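Local coordinates for protein member of DUF4221 family (Bacteroides vulgatus, PDB 3S9J) that is of unknown function but folds as a six-bladed beta-propeller that carries bound sodium ions, at residues Phe18-Asp21 and Glu22-Tyr26; Phe44-Gln48 and Lys49-Asp53; Val95-Asn99 and Ile100-Ser104; Lys325-Tyr328 and Lys329-Phe332. One frame throughout, in Å; residues are numbered along the deposited sequence.

Contact 1: Phe18-Asp21 and Glu22-Tyr26; sequences FPLD and EQTYY. With NA (sodium ion), chain C; FMT (formic acid), chain K.
Asp-21 opens a tight type I turn that closes on Thr-24, and its side chain can be followed atom by atom over the residues that come next. Asp-21 CB meets the carboxylate end of Glu-22, at 3.5 Å from Glu-22 OE1. CG stands between the backbone N and the carbonyl carbon (chi1 68°), and this folds the carboxylate back over the turn. Asp-21 OD1 there accepts the backbone N-H of Gln-23 N at 2.9 Å; the donor lies well above the carboxylate plane. The same oxygen accepts a hydrogen bond from a water that is also hydrogen-bonded to Thr-24 OG1, whose protein partner is Arg-67. OD2 accepts from two further waters, one shared with Gln-23 OE1 and the other with Glu-22 OE2. The latter water bridges the two carboxylates, whose like charges come as near as 3.9 Å between Asp-21 OD2 and Glu-22 OE1, a proximity that could raise the proton affinity of either group.

The main chain completes the turn, with Thr-24 N donating to Asp-21 O at 3.2 Å. Asp-21 O also binds a sodium ion at 2.4 Å, and Thr-24 O binds it at 2.3 Å, so the cation draws together two carbonyl oxygens that would otherwise repel. Two waters and Asn-353 are its other ligands. Beside the ion, Leu-20 runs across Tyr-26 at about a right angle, Leu-20 CD1 touching Tyr-26 CB at 3.7 Å.

The turn follows the end of strand 8-19. Leu-20 packs on Leu-355 of strand 354-364 and on Phe-57 of strand 53-58, while Thr-24 lies against Phe-44 and Val-55 of the next sheet.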
# COMPACT_ATOMS: atom_id res chain seq x y z
N PHE A 18 -6.28 18.52 8.23
CA PHE A 18 -5.62 19.42 7.32
C PHE A 18 -6.63 20.12 6.40
O PHE A 18 -7.21 19.49 5.49
CB PHE A 18 -4.60 18.67 6.45
CG PHE A 18 -3.56 17.90 7.22
CD1 PHE A 18 -2.39 18.52 7.66
CD2 PHE A 18 -3.70 16.53 7.43
CE1 PHE A 18 -1.42 17.79 8.36
CE2 PHE A 18 -2.76 15.81 8.12
CZ PHE A 18 -1.60 16.43 8.58
N PRO A 19 -6.81 21.43 6.57
CA PRO A 19 -7.70 22.15 5.69
C PRO A 19 -7.12 22.25 4.29
O PRO A 19 -5.93 22.49 4.12
CB PRO A 19 -7.82 23.54 6.34
CG PRO A 19 -7.42 23.32 7.74
CD PRO A 19 -6.33 22.29 7.67
N LEU A 20 -7.97 22.04 3.30
CA LEU A 20 -7.58 22.01 1.89
C LEU A 20 -8.33 23.08 1.12
O LEU A 20 -9.28 23.69 1.61
CB LEU A 20 -7.89 20.62 1.30
CG LEU A 20 -7.42 19.36 2.06
CD1 LEU A 20 -7.90 18.08 1.34
CD2 LEU A 20 -5.86 19.33 2.24
N ASP A 21 -7.93 23.30 -0.12
CA ASP A 21 -8.72 24.05 -1.06
C ASP A 21 -8.67 23.33 -2.41
O ASP A 21 -8.33 22.15 -2.46
CB ASP A 21 -8.26 25.51 -1.16
CG ASP A 21 -6.88 25.68 -1.79
OD1 ASP A 21 -6.24 24.71 -2.25
OD2 ASP A 21 -6.40 26.83 -1.81
N GLU A 22 -9.03 24.03 -3.48
CA GLU A 22 -9.10 23.39 -4.81
C GLU A 22 -7.75 22.89 -5.33
O GLU A 22 -7.71 22.08 -6.26
CB GLU A 22 -9.69 24.38 -5.84
CG GLU A 22 -8.82 25.51 -6.26
CD GLU A 22 -8.79 26.69 -5.28
OE1 GLU A 22 -9.50 26.66 -4.22
OE2 GLU A 22 -8.04 27.64 -5.60
N GLN A 23 -6.64 23.38 -4.77
CA GLN A 23 -5.32 22.94 -5.21
C GLN A 23 -4.88 21.58 -4.66
O GLN A 23 -3.86 21.04 -5.13
CB GLN A 23 -4.24 23.97 -4.82
CG GLN A 23 -4.29 25.25 -5.65
CD GLN A 23 -2.92 25.94 -5.60
OE1 GLN A 23 -2.56 26.54 -4.58
NE2 GLN A 23 -2.12 25.79 -6.67
N THR A 24 -5.59 21.05 -3.68
CA THR A 24 -5.23 19.75 -3.10
C THR A 24 -6.47 18.89 -2.98
O THR A 24 -7.38 19.25 -2.25
CB THR A 24 -4.57 19.90 -1.70
OG1 THR A 24 -3.60 20.95 -1.77
CG2 THR A 24 -3.91 18.54 -1.29
N TYR A 25 -6.51 17.75 -3.66
CA TYR A 25 -7.65 16.84 -3.53
C TYR A 25 -7.46 15.98 -2.31
O TYR A 25 -6.31 15.65 -1.93
CB TYR A 25 -7.78 15.97 -4.78
CG TYR A 25 -9.07 15.21 -4.85
CD1 TYR A 25 -10.29 15.88 -4.88
CD2 TYR A 25 -9.08 13.82 -4.88
CE1 TYR A 25 -11.49 15.16 -4.93
CE2 TYR A 25 -10.27 13.11 -4.97
CZ TYR A 25 -11.46 13.81 -5.01
OH TYR A 25 -12.65 13.15 -5.07
N TYR A 26 -8.57 15.60 -1.67
CA TYR A 26 -8.46 14.94 -0.34
C TYR A 26 -7.95 13.51 -0.41
O TYR A 26 -7.54 12.95 0.59
CB TYR A 26 -9.78 14.97 0.45
CG TYR A 26 -10.85 14.05 -0.12
CD1 TYR A 26 -10.96 12.72 0.28
CD2 TYR A 26 -11.70 14.50 -1.10
CE1 TYR A 26 -11.91 11.86 -0.28
CE2 TYR A 26 -12.67 13.64 -1.65
CZ TYR A 26 -12.76 12.34 -1.22
OH TYR A 26 -13.69 11.52 -1.79
NA NA C . -9.50 20.10 -2.39
C FMT K . -14.62 8.82 0.14
O1 FMT K . -15.31 7.79 0.42
O2 FMT K . -14.14 9.04 -0.98
O HOH W 1 -4.58 23.23 -0.83
O HOH W 2 -3.81 27.04 -2.27
O HOH W 3 -6.84 28.84 -3.56
O HOH W 4 -9.26 19.75 -5.03
O HOH W 5 -10.70 18.03 -2.12

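Contact 2: Phe44-Gln48 and Lys49-Asp53; sequences FENTQ and KSLYD. With NA (sodium ion), chain D.
Asn-46 and Asp-53 face each other as an antiparallel hydrogen-bonded pair, and their side chains repeat the pairing. Asn-46 N donates to Asp-53 O at 2.7 Å, and Asp-53 N returns a bond to Asn-46 O. Side by side and pointing the same way, the amide and the carboxylate meet through Asn-46 ND2 and Asp-53 OD1, 2.8 Å apart with an N-H...O angle of 162°. The acceptor is close to the amide plane and is met on the syn side, somewhat out of the carboxylate plane, which is turned 36° from that of the amide. CG of Asn-46 anti to its N (chi1 -179°) and CG of Asp-53 in the position between N and carbonyl carbon bring the two groups together. The amide is held at both ends: ND2 also reaches Gln-23 O, and OD1 accepts from Tyr-25 N, which fixes its rotation. Asp-53 OD2 makes a salt bridge to Arg-67.

In one of its two conformers, Leu-51 brings CD1 near Asn-46 OD1. Gln-48 contributes mainly backbone: Gln-48 O receives Leu-51 N at 3.0 Å, closing a type II' turn. Between turn and pair, Tyr-52 and Asp-53 both stand opposite Asn-46, a classic beta bulge. Thr-47 CG2 packs 3.8 Å from Tyr-52 CD1, while Tyr-52 O ligates a sodium ion at 2.4 Å, together with four waters and Leu-70 O.

The connection links strands 39-46 and 53-58, the two inner strands of their four-stranded sheet, and Thr-47 and Gln-48 touch Phe-82 in the loop leading to the next sheet.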
# COMPACT_ATOMS: atom_id res chain seq x y z
N PHE A 44 2.32 13.42 0.30
CA PHE A 44 0.98 13.18 -0.21
C PHE A 44 0.98 13.46 -1.71
O PHE A 44 0.96 14.61 -2.12
CB PHE A 44 0.02 14.09 0.54
CG PHE A 44 -1.46 13.93 0.20
CD1 PHE A 44 -2.03 14.64 -0.86
CD2 PHE A 44 -2.28 13.17 1.01
CE1 PHE A 44 -3.41 14.56 -1.11
CE2 PHE A 44 -3.66 13.09 0.75
CZ PHE A 44 -4.21 13.80 -0.31
N GLU A 45 1.03 12.40 -2.51
CA GLU A 45 1.01 12.57 -3.95
C GLU A 45 -0.34 13.12 -4.35
O GLU A 45 -1.35 12.53 -4.04
CB GLU A 45 1.26 11.27 -4.68
CG GLU A 45 1.34 11.46 -6.19
CD GLU A 45 1.61 10.16 -6.89
OE1 GLU A 45 2.62 9.51 -6.54
OE2 GLU A 45 0.83 9.78 -7.78
N ASN A 46 -0.36 14.24 -5.03
CA ASN A 46 -1.63 14.95 -5.34
C ASN A 46 -1.81 14.93 -6.85
O ASN A 46 -1.66 15.96 -7.53
CB ASN A 46 -1.50 16.37 -4.77
CG ASN A 46 -2.73 17.22 -4.97
OD1 ASN A 46 -3.87 16.75 -4.80
ND2 ASN A 46 -2.51 18.50 -5.33
N THR A 47 -2.11 13.74 -7.37
CA THR A 47 -2.21 13.52 -8.82
C THR A 47 -3.61 13.08 -9.23
O THR A 47 -3.83 12.71 -10.40
CB THR A 47 -1.18 12.47 -9.29
OG1 THR A 47 -1.31 11.31 -8.47
CG2 THR A 47 0.25 13.06 -9.20
N GLN A 48 -4.56 13.08 -8.30
CA GLN A 48 -5.94 12.73 -8.67
C GLN A 48 -6.58 13.84 -9.49
O GLN A 48 -6.24 15.01 -9.38
CB GLN A 48 -6.80 12.44 -7.45
CG GLN A 48 -6.37 11.21 -6.68
CD GLN A 48 -6.51 9.93 -7.47
OE1 GLN A 48 -5.57 9.14 -7.57
NE2 GLN A 48 -7.63 9.74 -8.04
N LYS A 49 -7.51 13.45 -10.34
CA LYS A 49 -8.25 14.40 -11.12
C LYS A 49 -7.36 15.29 -11.93
O LYS A 49 -6.46 14.79 -12.59
CB LYS A 49 -9.30 15.15 -10.23
CG LYS A 49 -10.25 14.22 -9.54
CD LYS A 49 -11.37 15.04 -8.81
CE LYS A 49 -12.57 14.22 -8.50
NZ LYS A 49 -13.66 15.15 -8.06
N SER A 50 -7.55 16.61 -11.93
CA SER A 50 -6.76 17.50 -12.75
C SER A 50 -5.47 17.93 -12.07
O SER A 50 -4.68 18.67 -12.63
CB SER A 50 -7.58 18.74 -13.12
OG SER A 50 -7.92 19.47 -11.96
N LEU A 51 -5.28 17.51 -10.82
CA LEU A 51 -4.13 17.95 -10.04
C LEU A 51 -2.89 17.15 -10.41
O LEU A 51 -2.99 16.00 -10.82
CB LEU A 51 -4.39 17.79 -8.55
CG LEU A 51 -5.60 18.62 -8.11
CD1 LEU A 51 -5.98 18.25 -6.76
CD2 LEU A 51 -5.30 20.13 -8.23
N TYR A 52 -1.73 17.76 -10.27
CA TYR A 52 -0.48 17.06 -10.61
C TYR A 52 0.73 17.66 -9.90
O TYR A 52 1.53 18.39 -10.49
CB TYR A 52 -0.30 17.08 -12.12
CG TYR A 52 0.58 15.98 -12.69
CD1 TYR A 52 0.15 14.66 -12.70
CD2 TYR A 52 1.83 16.27 -13.25
CE1 TYR A 52 0.92 13.66 -13.28
CE2 TYR A 52 2.62 15.25 -13.81
CZ TYR A 52 2.13 13.96 -13.85
OH TYR A 52 2.88 12.97 -14.47
N ASP A 53 0.85 17.35 -8.62
CA ASP A 53 1.98 17.74 -7.80
C ASP A 53 2.08 16.85 -6.57
O ASP A 53 1.33 15.89 -6.43
CB ASP A 53 1.96 19.24 -7.46
CG ASP A 53 0.74 19.69 -6.64
OD1 ASP A 53 0.17 18.89 -5.87
OD2 ASP A 53 0.35 20.90 -6.81
NA NA D . 1.93 20.06 -12.11
O HOH W 6 3.03 21.41 -10.53
O HOH W 7 -0.19 21.07 -11.64
O HOH W 8 0.99 19.63 -14.40
O HOH W 9 2.49 22.19 -13.34

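Contact 3: Val95-Asn99 and Ile100-Ser104; sequences VAQNN and ISRLS. With FMT (formic acid), chain P.
Gln-97 turns its CG away from its carbonyl carbon (chi1 -51°) and then runs extended, while Ile-100 holds CG1 between its N and carbonyl carbon (chi1 60°), two settings that lay the side chains alongside each other, pointing the same way. Ile-100 CG1 meets Gln-97 CB at 3.8 Å, and Ile-100 CD1 reaches the amide oxygen. That methyl also rests over one face of the Arg-102 guanidinium, toward its rim. Arg-102 CD lies 3.5 Å from Gln-97 NE2, and the guanidinium plane stands at 82° to the amide. A water accepts from both Gln-97 NE2 and Arg-102 NH1, joining groups that do not bond directly. Gln-97 NE2 further makes a weak bond, 2.9 Å long, to Ser-104 OG, itself tied to Asn-115, whereas Gln-97 OE1 accepts from Ala-80 N.

These groups share one side of a beta hairpin, the two middle strands of a four-stranded propeller blade. Val-95 pairs with Ser-104 and Gln-97 with Arg-102 as hydrogen-bonded pairs; Ser-101 and Arg-102 both face Gln-97 in a G1 beta bulge. Gln-97 O accepts Arg-102 N and Ile-100 N, both 3.2 Å away, from opposite faces of its carbonyl plane. Replacing Gln-97 with an alanine would probably leave Ala-80 N without its side-chain acceptor and open a gap between Ile-100, Arg-102 and Ser-104.

At the connection, Ser-101 N donates to Asn-98 O at 3.0 Å. Asn-98 OD1 accepts from Leu-128 N, while its ND2 donates to Asn-99 OD1, lying in that carbonyl plane. Asn-99 ND2 donates to O1 of a formic acid, probably from the crystallisation liquor, at 3.2 Å.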
# COMPACT_ATOMS: atom_id res chain seq x y z
N VAL A 95 9.73 8.37 -8.23
CA VAL A 95 8.38 8.34 -8.77
C VAL A 95 8.26 7.26 -9.82
O VAL A 95 9.18 6.99 -10.59
CB VAL A 95 7.88 9.71 -9.34
CG1 VAL A 95 8.03 10.87 -8.29
CG2 VAL A 95 8.60 10.06 -10.65
N ALA A 96 7.10 6.62 -9.81
CA ALA A 96 6.77 5.52 -10.73
C ALA A 96 5.91 6.07 -11.87
O ALA A 96 4.93 6.78 -11.63
CB ALA A 96 6.02 4.39 -10.02
N GLN A 97 6.29 5.73 -13.10
CA GLN A 97 5.54 6.14 -14.28
C GLN A 97 5.24 4.88 -15.09
O GLN A 97 5.83 4.63 -16.16
CB GLN A 97 6.29 7.19 -15.08
CG GLN A 97 6.78 8.39 -14.27
CD GLN A 97 7.26 9.49 -15.11
OE1 GLN A 97 6.48 10.14 -15.82
NE2 GLN A 97 8.57 9.73 -15.08
N ASN A 98 4.33 4.09 -14.55
CA ASN A 98 3.93 2.82 -15.18
C ASN A 98 3.69 2.89 -16.68
O ASN A 98 4.20 2.05 -17.43
CB ASN A 98 2.70 2.28 -14.50
CG ASN A 98 2.22 0.97 -15.10
OD1 ASN A 98 2.75 -0.07 -14.80
ND2 ASN A 98 1.17 1.03 -15.93
N ASN A 99 2.90 3.87 -17.15
CA ASN A 99 2.40 3.84 -18.51
C ASN A 99 3.50 4.02 -19.53
O ASN A 99 3.31 3.69 -20.69
CB ASN A 99 1.31 4.88 -18.72
CG ASN A 99 0.02 4.54 -17.99
OD1 ASN A 99 -0.13 3.46 -17.41
ND2 ASN A 99 -0.94 5.49 -18.03
N ILE A 100 4.66 4.54 -19.12
CA ILE A 100 5.79 4.73 -19.99
C ILE A 100 7.04 3.90 -19.56
O ILE A 100 8.14 4.18 -20.03
CB ILE A 100 6.16 6.24 -20.18
CG1 ILE A 100 6.53 6.90 -18.84
CG2 ILE A 100 5.03 7.02 -20.91
CD1 ILE A 100 7.26 8.23 -19.02
N SER A 101 6.83 2.91 -18.70
CA SER A 101 7.89 2.02 -18.25
C SER A 101 9.09 2.79 -17.66
O SER A 101 10.25 2.49 -17.99
CB SER A 101 8.32 1.13 -19.42
OG SER A 101 7.26 0.19 -19.69
N ARG A 102 8.83 3.78 -16.82
CA ARG A 102 9.90 4.65 -16.34
C ARG A 102 9.80 4.86 -14.83
O ARG A 102 8.70 5.08 -14.30
CB ARG A 102 9.85 6.02 -17.04
CG ARG A 102 10.95 7.00 -16.65
CD ARG A 102 10.81 8.34 -17.36
NE ARG A 102 11.01 8.19 -18.80
CZ ARG A 102 10.76 9.12 -19.73
NH1 ARG A 102 10.32 10.34 -19.43
NH2 ARG A 102 10.97 8.82 -21.01
N LEU A 103 10.95 4.76 -14.17
CA LEU A 103 11.13 5.25 -12.82
C LEU A 103 11.95 6.54 -12.90
O LEU A 103 12.85 6.65 -13.72
CB LEU A 103 11.89 4.19 -12.01
CG LEU A 103 12.29 4.45 -10.58
CD1 LEU A 103 11.10 4.29 -9.67
CD2 LEU A 103 13.36 3.45 -10.22
N SER A 104 11.65 7.53 -12.05
CA SER A 104 12.42 8.78 -12.06
C SER A 104 12.76 9.24 -10.64
O SER A 104 11.97 9.02 -9.72
CB SER A 104 11.69 9.91 -12.78
OG SER A 104 11.33 9.60 -14.12
C FMT P . -0.18 8.89 -19.23
O1 FMT P . 0.00 7.85 -19.90
O2 FMT P . -0.07 10.04 -19.69
O HOH W 10 10.30 11.53 -16.87
O HOH W 11 5.50 1.44 -21.54

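Contact 4: Lys325-Tyr328 and Lys329-Phe332; sequences KYFY and KMSF. With GOL (glycerol), chain S.
Phe-327 and Met-330 close a type I turn, Met-330 N donating to Phe-327 O at 3.0 Å. It forms the corner in strand 327-334, an outer strand of a propeller sheet, where both residues touch Ser-341 of strand 337-341. Across the turn, the selenomethionine CE of Met-330 packs 3.9 Å from Phe-327 CD2. Tyr-328 and Lys-329 run side by side; the tyrosine hydroxyl bonds to Glu-284 and the lysine NZ to Thr-298. Ser-331 OG donates to Tyr-328 O at 2.8 Å, an oxygen that also accepts from His-269.

Between the two rings sits a glycerol. Its O1 lies over the centre of the Phe-327 face, 3.2 Å above the plane, and its C1 over the centre of the Tyr-328 face. Lys-329 N donates to glycerol O1 at 3.0 Å, while O2 accepts from Tyr-328 N and donates to Tyr-326 O. With CG of Tyr-328 set between N and carbonyl carbon (chi1 59°), its ring covers the glycerol; an alanine here would probably uncover one side of that molecule and deprive Glu-284 of its hydroxyl partner.

Aromatic faces beside backbone donors and an acceptor are consistent with a site that can hold a small polyol; the glycerol itself probably comes from the crystallisation liquor.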
# COMPACT_ATOMS: atom_id res chain seq x y z
N LYS A 325 -17.40 5.32 8.07
CA LYS A 325 -16.69 6.24 8.96
C LYS A 325 -15.25 6.48 8.54
O LYS A 325 -14.81 7.64 8.50
CB LYS A 325 -16.70 5.70 10.40
CG LYS A 325 -16.12 6.69 11.41
CD LYS A 325 -16.42 6.31 12.87
CE LYS A 325 -15.90 7.45 13.79
NZ LYS A 325 -16.08 7.12 15.21
N TYR A 326 -14.51 5.41 8.23
CA TYR A 326 -13.11 5.53 7.90
C TYR A 326 -12.84 5.28 6.43
O TYR A 326 -13.58 4.56 5.74
CB TYR A 326 -12.29 4.51 8.72
CG TYR A 326 -12.46 4.74 10.19
CD1 TYR A 326 -11.74 5.74 10.84
CD2 TYR A 326 -13.34 3.96 10.94
CE1 TYR A 326 -11.90 5.96 12.20
CE2 TYR A 326 -13.50 4.19 12.30
CZ TYR A 326 -12.79 5.18 12.91
OH TYR A 326 -12.97 5.44 14.24
N PHE A 327 -11.75 5.87 5.94
CA PHE A 327 -11.23 5.61 4.62
C PHE A 327 -9.87 4.96 4.85
O PHE A 327 -8.82 5.63 4.88
CB PHE A 327 -11.14 6.90 3.79
CG PHE A 327 -10.90 6.64 2.34
CD1 PHE A 327 -11.98 6.45 1.47
CD2 PHE A 327 -9.63 6.48 1.84
CE1 PHE A 327 -11.76 6.16 0.11
CE2 PHE A 327 -9.43 6.19 0.50
CZ PHE A 327 -10.49 6.02 -0.35
N TYR A 328 -9.89 3.64 5.11
CA TYR A 328 -8.68 2.97 5.60
C TYR A 328 -7.62 2.80 4.52
O TYR A 328 -6.48 2.48 4.87
CB TYR A 328 -9.00 1.64 6.29
CG TYR A 328 -9.72 0.62 5.43
CD1 TYR A 328 -9.01 -0.14 4.49
CD2 TYR A 328 -11.08 0.41 5.55
CE1 TYR A 328 -9.65 -1.07 3.68
CE2 TYR A 328 -11.73 -0.55 4.76
CZ TYR A 328 -11.03 -1.28 3.83
OH TYR A 328 -11.63 -2.20 3.02
N LYS A 329 -7.96 3.02 3.27
CA LYS A 329 -6.97 3.06 2.21
C LYS A 329 -6.11 4.34 2.21
O LYS A 329 -5.22 4.49 1.36
CB LYS A 329 -7.62 2.81 0.84
CG LYS A 329 -8.22 1.40 0.79
CD LYS A 329 -8.65 1.00 -0.59
CE LYS A 329 -9.27 -0.38 -0.58
NZ LYS A 329 -9.74 -0.84 -1.95
N MSE A 330 -6.36 5.21 3.20
CA MSE A 330 -5.44 6.29 3.57
C MSE A 330 -5.09 6.15 5.06
O MSE A 330 -5.75 6.74 5.94
CB MSE A 330 -6.04 7.65 3.28
CG MSE A 330 -5.94 8.06 1.81
SE MSE A 330 -6.24 9.96 1.53
CE MSE A 330 -8.13 10.04 2.03
N SER A 331 -4.11 5.30 5.33
CA SER A 331 -3.64 5.03 6.68
C SER A 331 -2.12 5.20 6.70
O SER A 331 -1.47 4.98 5.68
CB SER A 331 -4.03 3.61 7.14
OG SER A 331 -5.43 3.51 7.29
N PHE A 332 -1.59 5.62 7.85
CA PHE A 332 -0.14 5.69 8.04
C PHE A 332 0.22 5.58 9.50
O PHE A 332 -0.59 5.85 10.39
CB PHE A 332 0.44 6.98 7.46
CG PHE A 332 0.12 8.24 8.25
CD1 PHE A 332 -1.03 8.99 7.95
CD2 PHE A 332 0.97 8.72 9.24
CE1 PHE A 332 -1.33 10.15 8.64
CE2 PHE A 332 0.66 9.89 9.96
CZ PHE A 332 -0.49 10.62 9.65
C1 GOL S . -11.55 2.21 1.99
O1 GOL S . -10.68 3.30 2.08
C2 GOL S . -12.88 2.61 2.64
O2 GOL S . -12.64 2.62 4.02
C3 GOL S . -13.94 1.57 2.35
O3 GOL S . -15.12 1.88 3.07

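Overall arrangement
From the N terminus, contact 1 turns the chain at the end of strand 8-19, contact 2 closes the connection between strands 39-46 and 53-58, contact 3 closes the hairpin of strands 93-97 and 102-106, and contact 4 turns a corner within strand 327-334. They follow in series; none nests within or crosses another. Contacts 1 and 2 meet directly, the backbone of 23-25 joining the Asn-46 amide, while Met-330 of contact 4 touches both Tyr-26 and Phe-44. Strands 8-19 and 327-334 are the outer strands of one sheet, assembled from both chain ends as in the ring closure of propellers. Contact 3, on the following sheet, touches none of the others; its nearest atoms are about 5 Å from those of contact 2.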